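Local coordinates for protein molybdopterin biosynthesis enzyme, MoaB (Thermus thermophilus, PDB 3MCH) that probably binds molybdopterin and takes part in the biosynthesis of the molybdenum cofactor, at residues 4-9 with 67-72; 23-28 with 134-139; 122-127 with 148-153. One frame throughout, in Å; residues are numbered along the deposited sequence.

Overall arrangement
From the N terminus, strand 2-9 is followed, after a connecting loop, by helix 21-30, so the first halves of interactions 1 and 2 are consecutive elements. Interaction 1 closes its loop at strand 65-69, pairing neighbouring parallel strands of the mixed sheet. Interaction 2 stays open until helix 132-142 returns against helix 21-30; its span crosses those of both other contacts. Interaction 3 opens on strand 123-128, after interaction 1 has closed, and ends on helix 146-154. Interactions 1 and 2 meet where Ile26 packs on Ile6 and Leu67; interactions 1 and 3 share the sheet, with Thr68 hydrogen-bonded to Asn127. Interactions 2 and 3 do not touch, their centres about 17 Å apart.

Interaction 1 (4-9 with 67-72); sequences VGILTV and LTNGGT
Parallel pairing in the mixed beta sheet of this MogA/MoaB-type alpha/beta domain joins strand 4-9 to 67-69. Backbone hydrogen bonds alternate along the pair: Leu67 N gives to Gly5 O almost along the C=O axis, Leu7 N to Leu67 O from above the carbonyl plane, Asn69 N to Leu7 O in the carbonyl plane but bent at the hydrogen (145°), and Val9 N to Asn69 O. On the face carrying Ile6, Leu67, Thr8 and Asn69, Ile6 and Leu67 lie side by side, tightly packed, with Ile6 CD1 3.4 Å from Leu67 CB. Helix 21-30 lies over this face, and helix 47-60 packs on Leu7 and Thr68 opposite. Strand 65-69 runs out into a glycine-rich Thr-Asn-Gly-Gly-Thr sequence, a family feature probably linked to molybdopterin binding; Gly70 takes a positive phi, its CA 3.9 Å from Val9 O. The Asn69 and Thr8 side chains cross obliquely; with CG between backbone N and carbonyl carbon (chi1 70°) and chi2 77°, ND2 is set toward Thr8, whose OG1 also hydrogen-bonds Asp20. Water 1 lies 3.0 Å from Asn69 OD1 and Val9 O, while Asn69 ND2, at 2.9 Å, sends a straight hydrogen bond in its amide plane to Thr8 OG1.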
# COMPACT_ATOMS: atom_id res chain seq x y z
N VAL B 4 -11.94 -20.31 -11.20
CA VAL B 4 -11.45 -19.96 -9.88
C VAL B 4 -11.05 -21.15 -9.03
O VAL B 4 -11.71 -22.19 -9.05
CB VAL B 4 -12.53 -19.18 -9.09
CG1 VAL B 4 -12.00 -18.73 -7.73
CG2 VAL B 4 -12.99 -17.98 -9.90
N GLY B 5 -9.97 -20.98 -8.28
CA GLY B 5 -9.51 -22.01 -7.37
C GLY B 5 -9.58 -21.42 -5.97
O GLY B 5 -9.19 -20.27 -5.77
N ILE B 6 -10.10 -22.17 -5.02
CA ILE B 6 -10.20 -21.70 -3.64
C ILE B 6 -9.25 -22.54 -2.80
O ILE B 6 -9.39 -23.76 -2.73
CB ILE B 6 -11.65 -21.83 -3.10
CG1 ILE B 6 -12.60 -20.96 -3.94
CG2 ILE B 6 -11.72 -21.39 -1.64
CD1 ILE B 6 -12.29 -19.44 -4.04
N LEU B 7 -8.27 -21.89 -2.18
CA LEU B 7 -7.29 -22.59 -1.36
C LEU B 7 -7.40 -22.20 0.11
O LEU B 7 -7.11 -21.06 0.47
CB LEU B 7 -5.87 -22.29 -1.85
CG LEU B 7 -4.73 -22.97 -1.09
CD1 LEU B 7 -4.88 -24.48 -1.21
CD2 LEU B 7 -3.40 -22.52 -1.65
N THR B 8 -7.83 -23.14 0.94
CA THR B 8 -7.97 -22.88 2.37
C THR B 8 -6.68 -23.26 3.09
O THR B 8 -6.32 -24.44 3.18
CB THR B 8 -9.16 -23.65 2.96
OG1 THR B 8 -10.37 -23.15 2.37
CG2 THR B 8 -9.24 -23.45 4.47
N VAL B 9 -5.99 -22.25 3.60
CA VAL B 9 -4.72 -22.43 4.30
C VAL B 9 -4.80 -22.49 5.83
O VAL B 9 -5.12 -21.49 6.48
CB VAL B 9 -3.76 -21.25 4.00
CG1 VAL B 9 -2.41 -21.49 4.67
CG2 VAL B 9 -3.59 -21.09 2.50
N LEU B 67 -8.11 -17.72 -5.05
CA LEU B 67 -8.49 -17.07 -3.81
C LEU B 67 -8.04 -17.96 -2.66
O LEU B 67 -8.61 -19.03 -2.43
CB LEU B 67 -10.01 -16.88 -3.74
CG LEU B 67 -10.63 -16.00 -4.83
CD1 LEU B 67 -12.16 -16.02 -4.72
CD2 LEU B 67 -10.12 -14.57 -4.69
N THR B 68 -6.98 -17.54 -1.97
CA THR B 68 -6.53 -18.30 -0.81
C THR B 68 -7.26 -17.64 0.35
O THR B 68 -7.68 -16.48 0.24
CB THR B 68 -5.00 -18.18 -0.56
OG1 THR B 68 -4.68 -16.86 -0.09
CG2 THR B 68 -4.21 -18.49 -1.82
N ASN B 69 -7.43 -18.36 1.45
CA ASN B 69 -8.06 -17.77 2.61
C ASN B 69 -7.34 -18.30 3.84
O ASN B 69 -7.01 -19.48 3.91
CB ASN B 69 -9.57 -18.08 2.66
CG ASN B 69 -9.86 -19.54 2.95
OD1 ASN B 69 -9.76 -20.00 4.09
ND2 ASN B 69 -10.23 -20.29 1.91
N GLY B 70 -7.05 -17.40 4.78
CA GLY B 70 -6.35 -17.77 6.00
C GLY B 70 -4.85 -17.55 5.99
O GLY B 70 -4.23 -17.44 4.93
N GLY B 71 -4.26 -17.49 7.18
CA GLY B 71 -2.82 -17.31 7.31
C GLY B 71 -2.31 -15.92 6.98
O GLY B 71 -1.13 -15.75 6.64
N THR B 72 -3.17 -14.92 7.08
CA THR B 72 -2.78 -13.54 6.78
C THR B 72 -2.73 -12.66 8.02
O THR B 72 -2.52 -11.44 7.91
CB THR B 72 -3.77 -12.89 5.78
OG1 THR B 72 -5.05 -12.74 6.41
CG2 THR B 72 -3.91 -13.75 4.53
O HOH W 1 -8.03 -20.84 6.44

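Interaction 2 (23-28 with 134-139); sequences HLAIRE and GARESL
Ile26 reaches across from helix 23-28 with its CD1 methyl, which presses on Ala135 CB at 3.4 Å, tighter than usual van der Waals contact. With CG1 anti to the carbonyl carbon (chi1 -67°) and chi2 -55°, the residue turns CD1 and CG2 on to Leu139 CD2, each 3.7 Å away. The two side chains cross at about a right angle, the Leu139 methyl resting against both CG2 and CD1 of the isoleucine. This is close helix-helix packing on one face of the mixed beta sheet: the segment axes approach to 8.8 Å and run nearly the same way, at 25°. Ile26 also touches Ile6 of strand 2-9, and both Ile26 and Leu139 rest on Leu128 of strand 123-128. Toward the outer side, polar groups take over. The Arg136 chain bends at chi3 and brings NH2 to 4.0 Å from Ala25 CB, while water 2 lies at the guanidinium edge, in its plane. That water accepts from Arg136 NE and donates to Ala25 O and, at 2.7 Å, to Glu28 OE1. The helices thus meet through apolar groups beside the sheet, while Glu28 OE1 and Arg136 NE, 4.6 Å apart, are bridged by water, so any attraction between them is probably water-mediated.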
# COMPACT_ATOMS: atom_id res chain seq x y z
N HIS B 23 -14.69 -21.59 2.78
CA HIS B 23 -14.79 -22.02 1.39
C HIS B 23 -16.21 -21.74 0.90
O HIS B 23 -16.42 -21.19 -0.18
CB HIS B 23 -14.49 -23.53 1.31
CG HIS B 23 -14.89 -24.17 0.02
ND1 HIS B 23 -15.34 -25.47 -0.06
CD2 HIS B 23 -14.90 -23.70 -1.25
CE1 HIS B 23 -15.60 -25.77 -1.31
NE2 HIS B 23 -15.35 -24.72 -2.06
N LEU B 24 -17.20 -22.12 1.72
CA LEU B 24 -18.60 -21.91 1.36
C LEU B 24 -18.99 -20.45 1.26
O LEU B 24 -19.78 -20.07 0.40
CB LEU B 24 -19.51 -22.61 2.37
CG LEU B 24 -19.40 -24.14 2.42
CD1 LEU B 24 -20.36 -24.67 3.46
CD2 LEU B 24 -19.73 -24.73 1.05
N ALA B 25 -18.44 -19.62 2.15
CA ALA B 25 -18.75 -18.19 2.13
C ALA B 25 -18.23 -17.57 0.83
O ALA B 25 -18.89 -16.72 0.23
CB ALA B 25 -18.12 -17.50 3.33
N ILE B 26 -17.04 -18.00 0.42
CA ILE B 26 -16.44 -17.49 -0.80
C ILE B 26 -17.29 -17.86 -2.02
O ILE B 26 -17.57 -17.01 -2.86
CB ILE B 26 -15.00 -18.04 -0.97
CG1 ILE B 26 -14.12 -17.44 0.14
CG2 ILE B 26 -14.47 -17.69 -2.35
CD1 ILE B 26 -14.09 -15.90 0.28
N ARG B 27 -17.72 -19.11 -2.11
CA ARG B 27 -18.55 -19.52 -3.23
C ARG B 27 -19.82 -18.66 -3.34
O ARG B 27 -20.25 -18.31 -4.44
CB ARG B 27 -18.97 -20.99 -3.08
CG ARG B 27 -17.94 -22.00 -3.53
CD ARG B 27 -18.50 -23.41 -3.36
NE ARG B 27 -17.60 -24.46 -3.81
CZ ARG B 27 -17.53 -24.93 -5.06
NH1 ARG B 27 -18.31 -24.44 -6.01
NH2 ARG B 27 -16.68 -25.90 -5.35
N GLU B 28 -20.41 -18.32 -2.20
CA GLU B 28 -21.63 -17.52 -2.18
C GLU B 28 -21.42 -16.13 -2.78
O GLU B 28 -22.26 -15.63 -3.52
CB GLU B 28 -22.13 -17.37 -0.74
CG GLU B 28 -22.31 -18.70 -0.02
CD GLU B 28 -22.89 -18.54 1.38
OE1 GLU B 28 -22.39 -17.69 2.14
OE2 GLU B 28 -23.84 -19.28 1.71
N GLY B 134 -14.69 -12.55 7.53
CA GLY B 134 -13.56 -11.81 6.97
C GLY B 134 -13.38 -12.02 5.48
O GLY B 134 -13.24 -11.06 4.72
N ALA B 135 -13.35 -13.28 5.06
CA ALA B 135 -13.19 -13.61 3.65
C ALA B 135 -14.33 -13.00 2.85
O ALA B 135 -14.13 -12.45 1.76
CB ALA B 135 -13.17 -15.13 3.46
N ARG B 136 -15.54 -13.09 3.39
CA ARG B 136 -16.71 -12.56 2.72
C ARG B 136 -16.63 -11.06 2.47
O ARG B 136 -16.83 -10.59 1.34
CB ARG B 136 -17.97 -12.87 3.54
CG ARG B 136 -19.27 -12.46 2.87
CD ARG B 136 -20.46 -12.71 3.79
NE ARG B 136 -20.48 -14.07 4.33
CZ ARG B 136 -20.43 -14.37 5.62
NH1 ARG B 136 -20.36 -13.40 6.53
NH2 ARG B 136 -20.46 -15.63 6.01
N GLU B 137 -16.34 -10.29 3.52
CA GLU B 137 -16.27 -8.85 3.39
C GLU B 137 -15.13 -8.41 2.47
O GLU B 137 -15.30 -7.50 1.66
CB GLU B 137 -16.11 -8.19 4.76
CG GLU B 137 -17.26 -8.47 5.70
CD GLU B 137 -17.31 -7.50 6.87
OE1 GLU B 137 -16.24 -7.23 7.46
OE2 GLU B 137 -18.41 -7.02 7.19
N SER B 138 -13.98 -9.06 2.59
CA SER B 138 -12.85 -8.72 1.74
C SER B 138 -13.13 -9.03 0.28
O SER B 138 -12.76 -8.26 -0.61
CB SER B 138 -11.59 -9.47 2.19
OG SER B 138 -11.20 -9.07 3.49
N LEU B 139 -13.79 -10.15 0.01
CA LEU B 139 -14.09 -10.52 -1.36
C LEU B 139 -15.18 -9.64 -1.96
O LEU B 139 -15.13 -9.28 -3.13
CB LEU B 139 -14.48 -12.01 -1.45
CG LEU B 139 -14.70 -12.58 -2.86
CD1 LEU B 139 -13.46 -12.40 -3.72
CD2 LEU B 139 -15.06 -14.06 -2.74
O HOH W 2 -20.86 -15.46 1.74

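Interaction 3 (122-127 with 148-153); sequences RTLILN and HALSLV
Leu124 projects from strand 123-127 toward helix 148-153 and meets Leu150 at about a right angle, the central crossing of this strand-helix contact. Its CG is anti to the backbone N (chi1 -180°), which extends the side chain out from the sheet. Leu150, with CG anti to its carbonyl carbon, leaves the helix obliquely, yet swings CD2 back to the strand. That one methyl lies 3.8 Å from Leu124 CB and 4.0 Å from Leu124 CD2, so it touches both the base of the leucine and one of its tip methyls. Farther out, Leu124 CD2 faces Ala149 CB at 4.2 Å, one turn of helix before Val153.

Val153 addresses the strand in a different way. Its CG1, anti to the backbone N (chi1 170°), is directed at the main chain where the strand begins: it is 3.7 Å from Arg122 C and 4.0 Å from Leu124 N. Within the two segments this methyl thus meets the Arg122-Thr123 peptide, over its flat face. At the border, Arg122 lays CG 3.6 Å from Val153 O, while the remainder of its bent chain leads away from the helix.

The helix segment runs at 139° to the strand, with an axis separation of 8.4 Å. Leu65 of strand 65-69 touches both Leu124 and Leu150, and Val119 of strand 117-120 touches both Leu124 and Val153, so the helix packs over several strands of the sheet. Leu74 of the second subunit packs on Ala149, Leu152 and Val153. With no hydrogen bond between the two segments, this union rests mainly on aliphatic side chains and a methyl on backbone, and the same helix that meets the sheet through Ala149, Leu150 and Val153 also takes part in the subunit interface.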
# COMPACT_ATOMS: atom_id res chain seq x y z
N ARG B 122 -0.62 -15.80 -16.00
CA ARG B 122 -1.90 -15.22 -16.37
C ARG B 122 -2.94 -15.57 -15.31
O ARG B 122 -4.10 -15.81 -15.62
CB ARG B 122 -2.34 -15.74 -17.74
CG ARG B 122 -1.69 -15.01 -18.91
CD ARG B 122 -1.94 -15.74 -20.21
NE ARG B 122 -1.16 -16.97 -20.27
CZ ARG B 122 -1.62 -18.13 -20.73
NH1 ARG B 122 -0.82 -19.19 -20.76
NH2 ARG B 122 -2.87 -18.23 -21.16
N THR B 123 -2.49 -15.59 -14.06
CA THR B 123 -3.36 -15.91 -12.93
C THR B 123 -3.32 -14.82 -11.87
O THR B 123 -2.25 -14.40 -11.43
CB THR B 123 -2.93 -17.25 -12.28
OG1 THR B 123 -2.93 -18.28 -13.27
CG2 THR B 123 -3.90 -17.62 -11.15
N LEU B 124 -4.50 -14.36 -11.47
CA LEU B 124 -4.60 -13.34 -10.42
C LEU B 124 -4.76 -14.09 -9.11
O LEU B 124 -5.59 -14.99 -9.01
CB LEU B 124 -5.82 -12.44 -10.67
CG LEU B 124 -6.08 -11.32 -9.67
CD1 LEU B 124 -4.92 -10.31 -9.68
CD2 LEU B 124 -7.39 -10.63 -10.05
N ILE B 125 -3.97 -13.71 -8.11
CA ILE B 125 -4.00 -14.35 -6.81
C ILE B 125 -4.28 -13.35 -5.70
O ILE B 125 -3.59 -12.32 -5.60
CB ILE B 125 -2.65 -15.07 -6.51
CG1 ILE B 125 -2.30 -16.01 -7.67
CG2 ILE B 125 -2.74 -15.84 -5.20
CD1 ILE B 125 -1.60 -15.33 -8.81
N LEU B 126 -5.30 -13.63 -4.89
CA LEU B 126 -5.65 -12.77 -3.77
C LEU B 126 -5.64 -13.57 -2.47
O LEU B 126 -6.16 -14.68 -2.43
CB LEU B 126 -7.06 -12.17 -3.95
CG LEU B 126 -7.24 -10.92 -4.82
CD1 LEU B 126 -6.81 -11.18 -6.24
CD2 LEU B 126 -8.71 -10.51 -4.76
N ASN B 127 -5.05 -12.99 -1.42
CA ASN B 127 -5.00 -13.61 -0.09
C ASN B 127 -6.14 -13.04 0.75
O ASN B 127 -6.04 -11.90 1.23
CB ASN B 127 -3.71 -13.26 0.66
CG ASN B 127 -2.46 -13.85 0.04
OD1 ASN B 127 -1.37 -13.32 0.26
ND2 ASN B 127 -2.60 -14.95 -0.69
N HIS B 148 -13.27 -7.14 -14.42
CA HIS B 148 -12.43 -6.27 -15.25
C HIS B 148 -10.96 -6.63 -15.05
O HIS B 148 -10.20 -6.73 -16.01
CB HIS B 148 -12.65 -4.79 -14.89
CG HIS B 148 -11.91 -3.85 -15.79
ND1 HIS B 148 -12.31 -3.59 -17.09
CD2 HIS B 148 -10.79 -3.11 -15.60
CE1 HIS B 148 -11.46 -2.74 -17.65
NE2 HIS B 148 -10.53 -2.44 -16.77
N ALA B 149 -10.58 -6.81 -13.79
CA ALA B 149 -9.21 -7.17 -13.46
C ALA B 149 -8.79 -8.47 -14.14
O ALA B 149 -7.72 -8.55 -14.74
CB ALA B 149 -9.07 -7.31 -11.95
N LEU B 150 -9.65 -9.48 -14.03
CA LEU B 150 -9.35 -10.78 -14.63
C LEU B 150 -9.27 -10.73 -16.15
O LEU B 150 -8.45 -11.42 -16.74
CB LEU B 150 -10.39 -11.81 -14.17
CG LEU B 150 -10.20 -12.27 -12.72
CD1 LEU B 150 -11.46 -12.94 -12.19
CD2 LEU B 150 -9.01 -13.22 -12.65
N SER B 151 -10.11 -9.91 -16.79
CA SER B 151 -10.07 -9.83 -18.24
C SER B 151 -8.72 -9.30 -18.72
O SER B 151 -8.20 -9.73 -19.75
CB SER B 151 -11.22 -8.96 -18.78
OG SER B 151 -11.13 -7.62 -18.33
N LEU B 152 -8.14 -8.38 -17.96
CA LEU B 152 -6.84 -7.81 -18.32
C LEU B 152 -5.70 -8.80 -18.08
O LEU B 152 -4.81 -8.96 -18.91
CB LEU B 152 -6.59 -6.53 -17.52
CG LEU B 152 -7.47 -5.35 -17.92
CD1 LEU B 152 -7.13 -4.14 -17.05
CD2 LEU B 152 -7.27 -5.02 -19.40
N VAL B 153 -5.74 -9.47 -16.94
CA VAL B 153 -4.72 -10.44 -16.57
C VAL B 153 -4.72 -11.67 -17.47
O VAL B 153 -3.67 -12.15 -17.89
CB VAL B 153 -4.92 -10.92 -15.11
CG1 VAL B 153 -4.01 -12.11 -14.80
CG2 VAL B 153 -4.64 -9.78 -14.16